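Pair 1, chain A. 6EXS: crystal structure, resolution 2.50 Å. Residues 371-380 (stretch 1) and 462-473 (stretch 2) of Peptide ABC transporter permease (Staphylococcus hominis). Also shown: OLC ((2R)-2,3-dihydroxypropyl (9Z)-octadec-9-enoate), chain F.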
# COMPACT_ATOMS: atom_id res chain seq x y z
N GLY A 371 12.68 -6.20 -11.58
CA GLY A 371 11.45 -5.47 -11.25
C GLY A 371 11.56 -3.97 -11.41
O GLY A 371 10.70 -3.37 -12.06
N THR A 372 12.63 -3.37 -10.84
CA THR A 372 12.92 -1.92 -10.89
C THR A 372 13.22 -1.45 -12.31
O THR A 372 12.75 -0.37 -12.69
CB THR A 372 14.04 -1.55 -9.92
OG1 THR A 372 13.81 -2.20 -8.68
CG2 THR A 372 14.13 -0.08 -9.69
N LEU A 373 14.03 -2.23 -13.08
CA LEU A 373 14.36 -1.93 -14.47
C LEU A 373 13.07 -1.89 -15.27
O LEU A 373 12.88 -0.96 -16.06
CB LEU A 373 15.29 -3.00 -15.08
CG LEU A 373 16.78 -2.90 -14.77
CD1 LEU A 373 17.49 -4.17 -15.19
CD2 LEU A 373 17.43 -1.67 -15.42
N LEU A 374 12.15 -2.86 -15.03
CA LEU A 374 10.84 -2.92 -15.69
C LEU A 374 9.95 -1.72 -15.30
O LEU A 374 9.30 -1.14 -16.18
CB LEU A 374 10.14 -4.27 -15.47
CG LEU A 374 10.63 -5.44 -16.34
CD1 LEU A 374 10.20 -6.76 -15.76
CD2 LEU A 374 10.12 -5.33 -17.76
N ALA A 375 9.98 -1.30 -14.01
CA ALA A 375 9.25 -0.11 -13.56
C ALA A 375 9.79 1.14 -14.30
O ALA A 375 9.00 1.93 -14.81
CB ALA A 375 9.39 0.06 -12.06
N GLY A 376 11.12 1.24 -14.43
CA GLY A 376 11.78 2.33 -15.16
C GLY A 376 11.50 2.33 -16.65
O GLY A 376 11.30 3.39 -17.25
N LEU A 377 11.46 1.12 -17.26
CA LEU A 377 11.16 0.90 -18.68
C LEU A 377 9.70 1.26 -19.03
O LEU A 377 9.43 1.63 -20.17
CB LEU A 377 11.48 -0.53 -19.12
CG LEU A 377 12.97 -0.84 -19.32
CD1 LEU A 377 13.25 -2.31 -19.09
CD2 LEU A 377 13.48 -0.36 -20.69
N SER A 378 8.79 1.16 -18.04
CA SER A 378 7.37 1.50 -18.20
C SER A 378 7.19 3.03 -18.28
O SER A 378 6.28 3.50 -18.96
CB SER A 378 6.53 0.88 -17.09
OG SER A 378 6.59 1.58 -15.87
N TYR A 379 8.08 3.79 -17.59
CA TYR A 379 8.11 5.27 -17.62
C TYR A 379 8.86 5.81 -18.86
O TYR A 379 8.45 6.83 -19.40
CB TYR A 379 8.63 5.85 -16.29
CG TYR A 379 7.53 6.36 -15.39
CD1 TYR A 379 6.27 5.77 -15.38
CD2 TYR A 379 7.77 7.41 -14.50
CE1 TYR A 379 5.25 6.24 -14.55
CE2 TYR A 379 6.76 7.88 -13.64
CZ TYR A 379 5.51 7.29 -13.68
OH TYR A 379 4.50 7.74 -12.86
N ILE A 380 9.90 5.09 -19.34
CA ILE A 380 10.61 5.44 -20.59
C ILE A 380 9.63 5.21 -21.77
O ILE A 380 9.59 6.03 -22.68
CB ILE A 380 11.94 4.64 -20.75
CG1 ILE A 380 13.01 5.04 -19.69
CG2 ILE A 380 12.51 4.70 -22.18
CD1 ILE A 380 13.50 6.52 -19.65
N ASN A 462 8.93 14.93 -19.96
CA ASN A 462 10.32 14.96 -19.48
C ASN A 462 10.39 14.34 -18.10
O ASN A 462 11.40 13.70 -17.79
CB ASN A 462 10.87 16.38 -19.45
CG ASN A 462 10.90 17.11 -20.77
OD1 ASN A 462 10.61 16.57 -21.85
ND2 ASN A 462 11.27 18.38 -20.72
N TYR A 463 9.32 14.49 -17.29
CA TYR A 463 9.19 13.91 -15.95
C TYR A 463 9.22 12.36 -16.02
O TYR A 463 9.96 11.75 -15.25
CB TYR A 463 7.90 14.44 -15.27
CG TYR A 463 7.52 13.76 -13.97
CD1 TYR A 463 6.67 12.65 -13.97
CD2 TYR A 463 7.93 14.27 -12.74
CE1 TYR A 463 6.28 12.04 -12.78
CE2 TYR A 463 7.52 13.68 -11.54
CZ TYR A 463 6.71 12.56 -11.56
OH TYR A 463 6.31 11.96 -10.40
N PHE A 464 8.47 11.74 -16.94
CA PHE A 464 8.45 10.29 -17.14
C PHE A 464 9.82 9.77 -17.58
O PHE A 464 10.26 8.73 -17.09
CB PHE A 464 7.37 9.86 -18.16
CG PHE A 464 5.92 9.97 -17.74
CD1 PHE A 464 5.47 9.33 -16.59
CD2 PHE A 464 5.00 10.63 -18.53
CE1 PHE A 464 4.12 9.41 -16.22
CE2 PHE A 464 3.65 10.70 -18.17
CZ PHE A 464 3.23 10.10 -17.00
N ILE A 465 10.50 10.51 -18.50
CA ILE A 465 11.83 10.13 -18.99
C ILE A 465 12.88 10.27 -17.88
O ILE A 465 13.66 9.34 -17.68
CB ILE A 465 12.20 10.86 -20.32
CG1 ILE A 465 11.17 10.55 -21.43
CG2 ILE A 465 13.63 10.49 -20.80
CD1 ILE A 465 11.04 11.62 -22.52
N PHE A 466 12.87 11.40 -17.14
CA PHE A 466 13.81 11.67 -16.04
C PHE A 466 13.71 10.63 -14.91
O PHE A 466 14.73 10.10 -14.48
CB PHE A 466 13.66 13.12 -15.51
CG PHE A 466 14.32 13.42 -14.19
CD1 PHE A 466 15.71 13.50 -14.08
CD2 PHE A 466 13.56 13.66 -13.05
CE1 PHE A 466 16.32 13.78 -12.85
CE2 PHE A 466 14.17 13.94 -11.82
CZ PHE A 466 15.55 14.00 -11.73
N LEU A 467 12.47 10.32 -14.47
CA LEU A 467 12.17 9.34 -13.42
C LEU A 467 12.48 7.92 -13.88
O LEU A 467 13.02 7.14 -13.08
CB LEU A 467 10.70 9.45 -12.97
CG LEU A 467 10.46 10.22 -11.68
CD1 LEU A 467 10.53 11.71 -11.90
CD2 LEU A 467 9.12 9.85 -11.08
N GLY A 468 12.16 7.61 -15.14
CA GLY A 468 12.42 6.32 -15.77
C GLY A 468 13.91 6.00 -15.84
O GLY A 468 14.31 4.90 -15.45
N THR A 469 14.73 6.98 -16.30
CA THR A 469 16.20 6.90 -16.44
C THR A 469 16.90 6.77 -15.07
O THR A 469 17.79 5.92 -14.92
CB THR A 469 16.72 8.12 -17.23
OG1 THR A 469 16.03 8.23 -18.47
CG2 THR A 469 18.24 8.08 -17.45
N VAL A 470 16.53 7.65 -14.09
CA VAL A 470 17.09 7.64 -12.73
C VAL A 470 16.92 6.22 -12.13
O VAL A 470 17.89 5.65 -11.63
CB VAL A 470 16.50 8.79 -11.84
CG1 VAL A 470 16.67 8.52 -10.35
CG2 VAL A 470 17.11 10.14 -12.21
N ALA A 471 15.72 5.62 -12.27
CA ALA A 471 15.42 4.26 -11.81
C ALA A 471 16.37 3.23 -12.44
O ALA A 471 16.96 2.44 -11.71
CB ALA A 471 13.98 3.91 -12.15
N ILE A 472 16.55 3.29 -13.79
CA ILE A 472 17.41 2.39 -14.58
C ILE A 472 18.92 2.56 -14.24
O ILE A 472 19.59 1.54 -14.06
CB ILE A 472 17.10 2.51 -16.11
CG1 ILE A 472 15.66 2.01 -16.42
CG2 ILE A 472 18.15 1.76 -16.98
CD1 ILE A 472 15.05 2.49 -17.73
N VAL A 473 19.44 3.80 -14.12
CA VAL A 473 20.86 4.01 -13.82
C VAL A 473 21.24 3.48 -12.41
O VAL A 473 22.22 2.73 -12.32
CB VAL A 473 21.41 5.46 -14.06
CG1 VAL A 473 21.37 5.82 -15.55
CG2 VAL A 473 20.69 6.52 -13.23
C18 OLC F . 8.77 -8.97 -19.94
C10 OLC F . 10.68 0.38 -23.46
C9 OLC F . 10.41 1.39 -24.28
C17 OLC F . 9.71 -7.98 -20.59
C11 OLC F . 10.63 -1.09 -23.77
C8 OLC F . 9.96 1.31 -25.72
C24 OLC F . 4.10 8.86 -34.62
C16 OLC F . 9.05 -6.65 -20.97
C12 OLC F . 9.95 -1.92 -22.69
C7 OLC F . 9.58 2.67 -26.31
C15 OLC F . 9.99 -5.70 -21.70
C13 OLC F . 10.30 -3.40 -22.75
C6 OLC F . 8.91 2.58 -27.67
C14 OLC F . 9.50 -4.27 -21.79
C5 OLC F . 8.66 3.93 -28.34
C4 OLC F . 7.30 4.55 -28.02
C3 OLC F . 6.42 4.77 -29.24
C2 OLC F . 6.53 6.16 -29.85
C21 OLC F . 4.56 8.21 -32.23
C1 OLC F . 5.46 6.47 -30.87
C22 OLC F . 5.16 8.58 -33.57
O19 OLC F . 4.57 5.72 -31.17
O25 OLC F . 3.37 10.05 -34.34
O23 OLC F . 6.02 9.72 -33.42
O20 OLC F . 5.62 7.69 -31.39

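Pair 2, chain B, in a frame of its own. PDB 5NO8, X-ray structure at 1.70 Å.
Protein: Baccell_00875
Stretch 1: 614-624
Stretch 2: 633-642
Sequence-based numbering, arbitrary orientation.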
# COMPACT_ATOMS: atom_id res chain seq x y z
N TRP B 614 5.02 5.45 3.04
CA TRP B 614 4.29 6.63 2.53
C TRP B 614 2.77 6.50 2.59
O TRP B 614 2.05 7.49 2.49
CB TRP B 614 4.73 7.06 1.15
CG TRP B 614 6.06 7.72 1.02
CD1 TRP B 614 6.95 7.47 0.05
CD2 TRP B 614 6.65 8.77 1.83
NE1 TRP B 614 8.05 8.26 0.18
CE2 TRP B 614 7.90 9.07 1.27
CE3 TRP B 614 6.26 9.45 2.99
CZ2 TRP B 614 8.77 10.03 1.82
CZ3 TRP B 614 7.13 10.39 3.53
CH2 TRP B 614 8.34 10.68 2.95
N SER B 615 2.24 5.29 2.82
CA SER B 615 0.83 5.15 3.15
C SER B 615 0.42 6.05 4.33
O SER B 615 -0.73 6.41 4.45
CB SER B 615 0.44 3.70 3.50
OG SER B 615 1.09 3.22 4.69
N THR B 616 1.37 6.39 5.20
CA THR B 616 1.05 7.25 6.35
C THR B 616 0.76 8.69 5.96
O THR B 616 0.17 9.40 6.74
CB THR B 616 2.13 7.22 7.44
OG1 THR B 616 3.37 7.72 6.97
CG2 THR B 616 2.34 5.77 7.95
N ILE B 617 1.12 9.11 4.74
CA ILE B 617 0.75 10.46 4.32
C ILE B 617 -0.77 10.58 4.30
O ILE B 617 -1.33 11.61 4.66
CB ILE B 617 1.28 10.83 2.91
CG1 ILE B 617 2.79 10.67 2.81
CG2 ILE B 617 0.93 12.29 2.61
CD1 ILE B 617 3.26 10.63 1.37
N THR B 618 -1.47 9.51 3.89
CA THR B 618 -2.91 9.49 3.93
C THR B 618 -3.44 9.66 5.37
O THR B 618 -4.40 10.36 5.59
CB THR B 618 -3.47 8.22 3.27
OG1 THR B 618 -3.07 8.24 1.89
CG2 THR B 618 -4.98 8.14 3.34
N GLY B 619 -2.77 9.03 6.33
CA GLY B 619 -3.04 9.27 7.74
C GLY B 619 -2.90 10.74 8.09
O GLY B 619 -3.75 11.28 8.76
N ALA B 620 -1.81 11.37 7.66
CA ALA B 620 -1.62 12.80 7.89
C ALA B 620 -2.77 13.62 7.31
O ALA B 620 -3.32 14.50 7.98
CB ALA B 620 -0.31 13.27 7.33
N VAL B 621 -3.17 13.29 6.08
CA VAL B 621 -4.29 13.94 5.44
C VAL B 621 -5.56 13.81 6.24
O VAL B 621 -6.30 14.80 6.39
CB VAL B 621 -4.53 13.38 4.01
CG1 VAL B 621 -5.88 13.85 3.45
CG2 VAL B 621 -3.38 13.78 3.09
N TYR B 622 -5.86 12.60 6.73
CA TYR B 622 -7.06 12.37 7.51
C TYR B 622 -7.04 13.16 8.81
O TYR B 622 -8.07 13.69 9.22
CB TYR B 622 -7.24 10.88 7.84
CG TYR B 622 -7.56 9.97 6.69
CD1 TYR B 622 -7.94 10.47 5.43
CD2 TYR B 622 -7.49 8.59 6.85
CE1 TYR B 622 -8.26 9.61 4.39
CE2 TYR B 622 -7.81 7.74 5.80
CZ TYR B 622 -8.21 8.26 4.59
OH TYR B 622 -8.49 7.41 3.54
N TYR B 623 -5.86 13.23 9.43
CA TYR B 623 -5.63 14.06 10.64
C TYR B 623 -5.93 15.54 10.36
O TYR B 623 -6.71 16.19 11.09
CB TYR B 623 -4.20 13.83 11.14
CG TYR B 623 -3.63 14.90 12.04
CD1 TYR B 623 -3.92 14.92 13.40
CD2 TYR B 623 -2.77 15.86 11.53
CE1 TYR B 623 -3.38 15.90 14.23
CE2 TYR B 623 -2.23 16.84 12.33
CZ TYR B 623 -2.55 16.86 13.67
OH TYR B 623 -2.00 17.86 14.44
N TYR B 624 -5.36 16.07 9.29
CA TYR B 624 -5.61 17.48 8.93
C TYR B 624 -7.06 17.70 8.54
O TYR B 624 -7.65 18.73 8.88
CB TYR B 624 -4.70 17.96 7.82
CG TYR B 624 -3.24 18.10 8.16
CD1 TYR B 624 -2.82 18.93 9.20
CD2 TYR B 624 -2.26 17.43 7.44
CE1 TYR B 624 -1.49 19.07 9.51
CE2 TYR B 624 -0.93 17.57 7.74
CZ TYR B 624 -0.55 18.40 8.80
OH TYR B 624 0.76 18.54 9.09
N SER B 633 -14.41 11.15 12.90
CA SER B 633 -14.28 9.83 12.28
C SER B 633 -12.97 9.77 11.48
O SER B 633 -12.34 8.73 11.41
CB SER B 633 -15.51 9.44 11.41
OG SER B 633 -15.57 10.15 10.17
N TYR B 634 -12.56 10.89 10.90
CA TYR B 634 -11.29 10.97 10.20
C TYR B 634 -10.08 10.90 11.09
O TYR B 634 -9.06 10.33 10.67
CB TYR B 634 -11.23 12.16 9.24
CG TYR B 634 -11.91 11.81 7.94
CD1 TYR B 634 -13.29 11.98 7.78
CD2 TYR B 634 -11.19 11.24 6.90
CE1 TYR B 634 -13.93 11.63 6.58
CE2 TYR B 634 -11.82 10.89 5.71
CZ TYR B 634 -13.19 11.09 5.56
OH TYR B 634 -13.78 10.74 4.38
N GLN B 635 -10.16 11.43 12.32
CA GLN B 635 -9.08 11.24 13.27
C GLN B 635 -8.92 9.76 13.65
O GLN B 635 -7.78 9.30 13.78
CB GLN B 635 -9.25 12.13 14.52
CG GLN B 635 -8.20 11.96 15.61
CD GLN B 635 -6.78 12.20 15.15
OE1 GLN B 635 -6.53 12.92 14.18
NE2 GLN B 635 -5.83 11.59 15.85
N LYS B 636 -10.02 9.05 13.84
CA LYS B 636 -9.94 7.61 14.14
C LYS B 636 -9.33 6.86 12.96
O LYS B 636 -8.53 5.93 13.14
CB LYS B 636 -11.31 7.05 14.47
CG LYS B 636 -11.94 7.66 15.71
CD LYS B 636 -11.12 7.40 16.94
CE LYS B 636 -11.99 7.58 18.18
NZ LYS B 636 -11.15 7.49 19.40
N ARG B 637 -9.70 7.27 11.75
CA ARG B 637 -9.09 6.69 10.55
C ARG B 637 -7.61 6.98 10.42
O ARG B 637 -6.80 6.08 10.13
CB ARG B 637 -9.87 7.08 9.32
CG ARG B 637 -11.25 6.43 9.33
CD ARG B 637 -12.12 6.98 8.23
NE ARG B 637 -11.60 6.60 6.92
CZ ARG B 637 -12.17 6.93 5.76
NH1 ARG B 637 -13.29 7.67 5.73
NH2 ARG B 637 -11.60 6.53 4.64
N ALA B 638 -7.20 8.21 10.72
CA ALA B 638 -5.80 8.57 10.75
C ALA B 638 -5.03 7.69 11.70
O ALA B 638 -3.91 7.26 11.40
CB ALA B 638 -5.63 10.04 11.16
N GLU B 639 -5.61 7.45 12.87
CA GLU B 639 -4.97 6.61 13.89
C GLU B 639 -4.75 5.16 13.42
O GLU B 639 -3.71 4.54 13.69
CB GLU B 639 -5.80 6.63 15.18
CG GLU B 639 -5.64 7.94 15.94
CD GLU B 639 -6.71 8.21 16.99
OE1 GLU B 639 -7.55 7.31 17.24
OE2 GLU B 639 -6.75 9.36 17.55
N ASN B 640 -5.76 4.65 12.74
CA ASN B 640 -5.72 3.32 12.15
C ASN B 640 -4.61 3.21 11.09
O ASN B 640 -3.83 2.23 11.10
CB ASN B 640 -7.08 2.98 11.54
CG ASN B 640 -7.10 1.61 10.92
OD1 ASN B 640 -6.71 0.64 11.56
ND2 ASN B 640 -7.52 1.53 9.67
N VAL B 641 -4.53 4.19 10.20
CA VAL B 641 -3.50 4.17 9.16
C VAL B 641 -2.08 4.08 9.75
O VAL B 641 -1.28 3.23 9.38
CB VAL B 641 -3.57 5.41 8.22
CG1 VAL B 641 -2.39 5.41 7.27
CG2 VAL B 641 -4.87 5.43 7.46
N VAL B 642 -1.77 4.98 10.68
CA VAL B 642 -0.42 5.05 11.22
C VAL B 642 -0.12 3.87 12.14
O VAL B 642 1.01 3.39 12.15
CB VAL B 642 -0.10 6.44 11.84
CG1 VAL B 642 -0.28 7.52 10.77
CG2 VAL B 642 -0.93 6.74 13.10
O HOH W 1 -8.76 4.76 4.04
O HOH W 2 -7.13 15.51 13.85

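Both pairs bring two helices together nearly antiparallel and close. The axes approach to 7.5 Å at 159° in pair 1 and to 7.6 Å at 161° in pair 2, and 14 central residues superpose with an RMSD of 0.4 Å. No clear hydrogen bond crosses either interface, so the fit rests largely on packing.

The closest backbone approach lies at Gly A376 and Gly A468, matched by Gly B619 and Ala B638; in each pair the two CA atoms are 4.1 Å apart. Glycine suits the first position in both. A CB on Gly A376 would clash with Ile A472 CG1 and Gly A468 O, and one on Gly B619 would clash with Val B642 CG1. The partner position differs. At Gly A468 a CB would clash with Gly A376 O and Ile A380 CD1, whereas Ala B638 carries a methyl there, its CB directed sideways and 3.3 Å from Gly B619 O. Alanine is small enough to sit against the bare backbone.

Tyr A379 and Tyr B622 both point toward the opposing helix as large knobs. The first sits among Tyr A463, Phe A464, Leu A467 and Gly A468; the second among Tyr B634, Arg B637, Ala B638 and Val B641. Each presents a face to the edge of the matched aromatic, Phe A464 or Tyr B634. Leu A467, matched by Arg B637, offers Tyr A379 an apolar neighbour, its CB 3.9 Å from Tyr A379 CD2. Arg B637 instead combines an aliphatic stem with a polar end, and a water lies 2.7 Å from Tyr B622 OH and accepts a weak hydrogen bond from Arg B637 NH2.

Ile A380 matches Tyr B623, and Ile A465 matches Gln B635. In pair 1 the branched apolar side chain of Ile A380, whose end comes nearer than its sideways CA-to-CB bond suggests, reaches the space left by the missing side chain of Gly A468: Ile A380 CD1 lies 3.9 Å from Gly A468 C and 4.1 Å from Ile A465 CG2. In pair 2, Tyr B623 CB packs 4.1 Å from Ala B638 CB, while a water donates hydrogen bonds to both Tyr B623 O and Gln B635 OE1.

At the other end, Ala A471 and Val B641 both point toward the first helix. Alanine places its CB 4.0 Å from Gly A376 CA; the bulkier valine is a knob, its CG1 3.4 Å from Ser B615 O. The next match reverses the sizes: Ile A472 is a knob, its CG2 3.8 Å from Leu A373 CD2, whereas the shorter Val B642 places CG1 4.1 Å from Thr B616 CB.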